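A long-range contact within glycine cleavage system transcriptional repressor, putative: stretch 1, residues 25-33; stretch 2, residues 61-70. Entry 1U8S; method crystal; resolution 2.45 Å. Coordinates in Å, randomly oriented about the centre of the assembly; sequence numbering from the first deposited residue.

Stretch 1 25-33: RLVTQAGCN
Stretch 2 (61-70) RVETTLPLLG

Stretch 1 is the end of a helix and the turn that closes it; stretch 2 is helical, with a kink at Pro-67, whose nitrogen has no bond to the preceding turn. The register is set by Leu-26 opposite Leu-66 (CA to CA 7.3 Å) and Val-27 opposite Val-62 (CA to CA 6.3 Å), so advancing along stretch 1 means moving back along stretch 2. No hydrogen bond crosses the interface; 348 Å² is buried, both sides summed, and the contact rests on side-chain packing.

Arg-25, all t through chi3, lies outside the contact. Leu-26 (phi/psi -63/-42, chi1 -170°, chi2 157°) points toward stretch 2 and has the largest covered area, 105 Å². Its CD1 lies 3.6 Å from Leu-69 CD2 and 4.0 Å from Leu-66 CA, while its CD2 is 4.4 Å from both Leu-66 CD1 and Val-62 CG1. Leu-26 CD2 also sits 3.0 Å from Thr-65 OG1, a tight approach to a hydroxyl that, at chi1 60°, donates to Arg-61 O (OG1 to O 2.8 Å) within its own helix. Val-27 (chi1 172°) is set sideways, and its CG2 reaches Val-62 CG1 at 4.4 Å, a loose contact.

Thr-28 points away, and a type I turn runs from it to Gly-31. Here Ala-30 (-101/-8) directs its CB toward stretch 2, 3.4 Å from Val-62 CG2 and 4.0 Å from the aliphatic Arg-61 CG. Gly-31, at 100/-4, completes a Schellman motif: Gly-31 N bonds Thr-28 O at 3.1 Å, and Cys-32 N bonds Val-27 O weakly at 3.4 Å. A CB there would jam against the preceding carbonyl. The chain then extends at Cys-32 (-86/162, chi1 -56°), whose SG meets Val-62 CG2 at 3.4 Å. Val-62 (chi1 179°) thus touches Leu-26, Val-27, Ala-30 and Cys-32.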

# COMPACT_ATOMS: atom_id res chain seq x y z
N ARG B 25 -16.54 -4.66 -4.35
CA ARG B 25 -17.87 -5.14 -4.69
C ARG B 25 -17.79 -5.91 -6.00
O ARG B 25 -18.25 -7.04 -6.10
CB ARG B 25 -18.82 -3.94 -4.81
CG ARG B 25 -20.25 -4.28 -5.17
CD ARG B 25 -21.11 -3.02 -5.19
NE ARG B 25 -22.39 -3.26 -5.84
CZ ARG B 25 -22.51 -3.62 -7.12
NH1 ARG B 25 -21.43 -3.78 -7.87
NH2 ARG B 25 -23.71 -3.83 -7.64
N LEU B 26 -17.19 -5.26 -6.99
CA LEU B 26 -17.03 -5.84 -8.31
C LEU B 26 -16.17 -7.10 -8.24
O LEU B 26 -16.47 -8.11 -8.88
CB LEU B 26 -16.40 -4.80 -9.24
CG LEU B 26 -16.34 -5.07 -10.74
CD1 LEU B 26 -16.22 -3.75 -11.48
CD2 LEU B 26 -15.17 -5.99 -11.06
N VAL B 27 -15.10 -7.03 -7.44
CA VAL B 27 -14.18 -8.15 -7.29
C VAL B 27 -14.79 -9.35 -6.57
O VAL B 27 -14.71 -10.49 -7.07
CB VAL B 27 -12.90 -7.71 -6.54
CG1 VAL B 27 -12.04 -8.91 -6.21
CG2 VAL B 27 -12.12 -6.74 -7.40
N THR B 28 -15.37 -9.12 -5.40
CA THR B 28 -15.97 -10.22 -4.63
C THR B 28 -17.20 -10.76 -5.35
O THR B 28 -17.41 -11.98 -5.37
CB THR B 28 -16.38 -9.76 -3.22
OG1 THR B 28 -17.31 -8.68 -3.32
CG2 THR B 28 -15.16 -9.31 -2.44
N GLN B 29 -17.99 -9.87 -5.93
CA GLN B 29 -19.20 -10.26 -6.66
C GLN B 29 -18.86 -10.93 -8.01
O GLN B 29 -19.76 -11.30 -8.77
CB GLN B 29 -20.11 -9.04 -6.89
CG GLN B 29 -20.96 -8.65 -5.67
CD GLN B 29 -22.05 -7.64 -6.00
OE1 GLN B 29 -22.69 -7.72 -7.06
NE2 GLN B 29 -22.29 -6.70 -5.09
N ALA B 30 -17.57 -11.07 -8.29
CA ALA B 30 -17.11 -11.70 -9.52
C ALA B 30 -16.69 -13.14 -9.23
O ALA B 30 -16.40 -13.92 -10.14
CB ALA B 30 -15.94 -10.93 -10.11
N GLY B 31 -16.66 -13.49 -7.95
CA GLY B 31 -16.28 -14.83 -7.54
C GLY B 31 -14.85 -14.95 -7.06
O GLY B 31 -14.42 -16.01 -6.60
N CYS B 32 -14.11 -13.85 -7.14
CA CYS B 32 -12.72 -13.87 -6.72
C CYS B 32 -12.51 -13.60 -5.24
O CYS B 32 -13.39 -13.09 -4.55
CB CYS B 32 -11.93 -12.85 -7.54
SG CYS B 32 -12.06 -13.10 -9.31
N ASN B 33 -11.34 -13.97 -4.76
CA ASN B 33 -10.97 -13.76 -3.37
C ASN B 33 -9.97 -12.64 -3.35
O ASN B 33 -9.22 -12.45 -4.31
CB ASN B 33 -10.32 -15.01 -2.81
CG ASN B 33 -11.28 -16.15 -2.67
OD1 ASN B 33 -12.11 -16.17 -1.76
ND2 ASN B 33 -11.20 -17.11 -3.59
N ARG B 61 -13.77 -12.28 -15.86
CA ARG B 61 -14.93 -11.46 -15.52
C ARG B 61 -14.47 -10.17 -14.88
O ARG B 61 -15.04 -9.11 -15.12
CB ARG B 61 -15.84 -12.20 -14.54
CG ARG B 61 -16.96 -11.32 -13.98
CD ARG B 61 -18.03 -11.02 -15.03
NE ARG B 61 -19.03 -10.07 -14.53
CZ ARG B 61 -20.23 -9.91 -15.07
NH1 ARG B 61 -20.59 -10.63 -16.13
NH2 ARG B 61 -21.08 -9.01 -14.57
N VAL B 62 -13.43 -10.27 -14.05
CA VAL B 62 -12.87 -9.10 -13.36
C VAL B 62 -12.04 -8.27 -14.34
O VAL B 62 -12.05 -7.04 -14.28
CB VAL B 62 -11.98 -9.52 -12.17
CG1 VAL B 62 -11.40 -8.30 -11.49
CG2 VAL B 62 -12.78 -10.33 -11.19
N GLU B 63 -11.31 -8.95 -15.22
CA GLU B 63 -10.47 -8.26 -16.19
C GLU B 63 -11.32 -7.47 -17.19
O GLU B 63 -10.86 -6.49 -17.77
CB GLU B 63 -9.59 -9.25 -16.95
CG GLU B 63 -8.65 -10.06 -16.06
CD GLU B 63 -7.82 -11.06 -16.85
OE1 GLU B 63 -8.41 -11.90 -17.56
OE2 GLU B 63 -6.57 -11.01 -16.75
N THR B 64 -12.56 -7.90 -17.38
CA THR B 64 -13.43 -7.19 -18.30
C THR B 64 -14.20 -6.06 -17.64
O THR B 64 -14.09 -4.91 -18.06
CB THR B 64 -14.45 -8.13 -18.96
OG1 THR B 64 -13.77 -9.19 -19.64
CG2 THR B 64 -15.28 -7.35 -19.98
N THR B 65 -14.96 -6.39 -16.60
CA THR B 65 -15.78 -5.40 -15.90
C THR B 65 -15.06 -4.24 -15.20
O THR B 65 -15.57 -3.13 -15.16
CB THR B 65 -16.69 -6.09 -14.87
OG1 THR B 65 -15.89 -6.79 -13.91
CG2 THR B 65 -17.60 -7.08 -15.57
N LEU B 66 -13.87 -4.50 -14.65
CA LEU B 66 -13.10 -3.48 -13.94
C LEU B 66 -12.83 -2.20 -14.72
O LEU B 66 -13.03 -1.10 -14.22
CB LEU B 66 -11.77 -4.06 -13.44
CG LEU B 66 -10.97 -3.25 -12.41
CD1 LEU B 66 -11.76 -3.18 -11.11
CD2 LEU B 66 -9.62 -3.90 -12.16
N PRO B 67 -12.36 -2.31 -15.97
CA PRO B 67 -12.10 -1.08 -16.72
C PRO B 67 -13.35 -0.20 -16.87
O PRO B 67 -13.26 1.03 -16.87
CB PRO B 67 -11.58 -1.59 -18.06
CG PRO B 67 -10.95 -2.91 -17.71
CD PRO B 67 -11.96 -3.50 -16.75
N LEU B 68 -14.52 -0.83 -17.00
CA LEU B 68 -15.77 -0.08 -17.16
C LEU B 68 -16.05 0.75 -15.92
O LEU B 68 -16.48 1.90 -16.02
CB LEU B 68 -16.94 -1.03 -17.40
CG LEU B 68 -16.82 -1.89 -18.66
CD1 LEU B 68 -18.09 -2.72 -18.83
CD2 LEU B 68 -16.59 -1.00 -19.86
N LEU B 69 -15.82 0.15 -14.76
CA LEU B 69 -16.03 0.83 -13.49
C LEU B 69 -15.17 2.09 -13.50
O LEU B 69 -15.59 3.15 -13.03
CB LEU B 69 -15.60 -0.08 -12.34
CG LEU B 69 -16.03 0.28 -10.92
CD1 LEU B 69 -17.55 0.15 -10.79
CD2 LEU B 69 -15.35 -0.65 -9.92
N GLY B 70 -13.98 1.96 -14.07
CA GLY B 70 -13.04 3.07 -14.14
C GLY B 70 -13.43 4.10 -15.18
O GLY B 70 -12.88 5.20 -15.22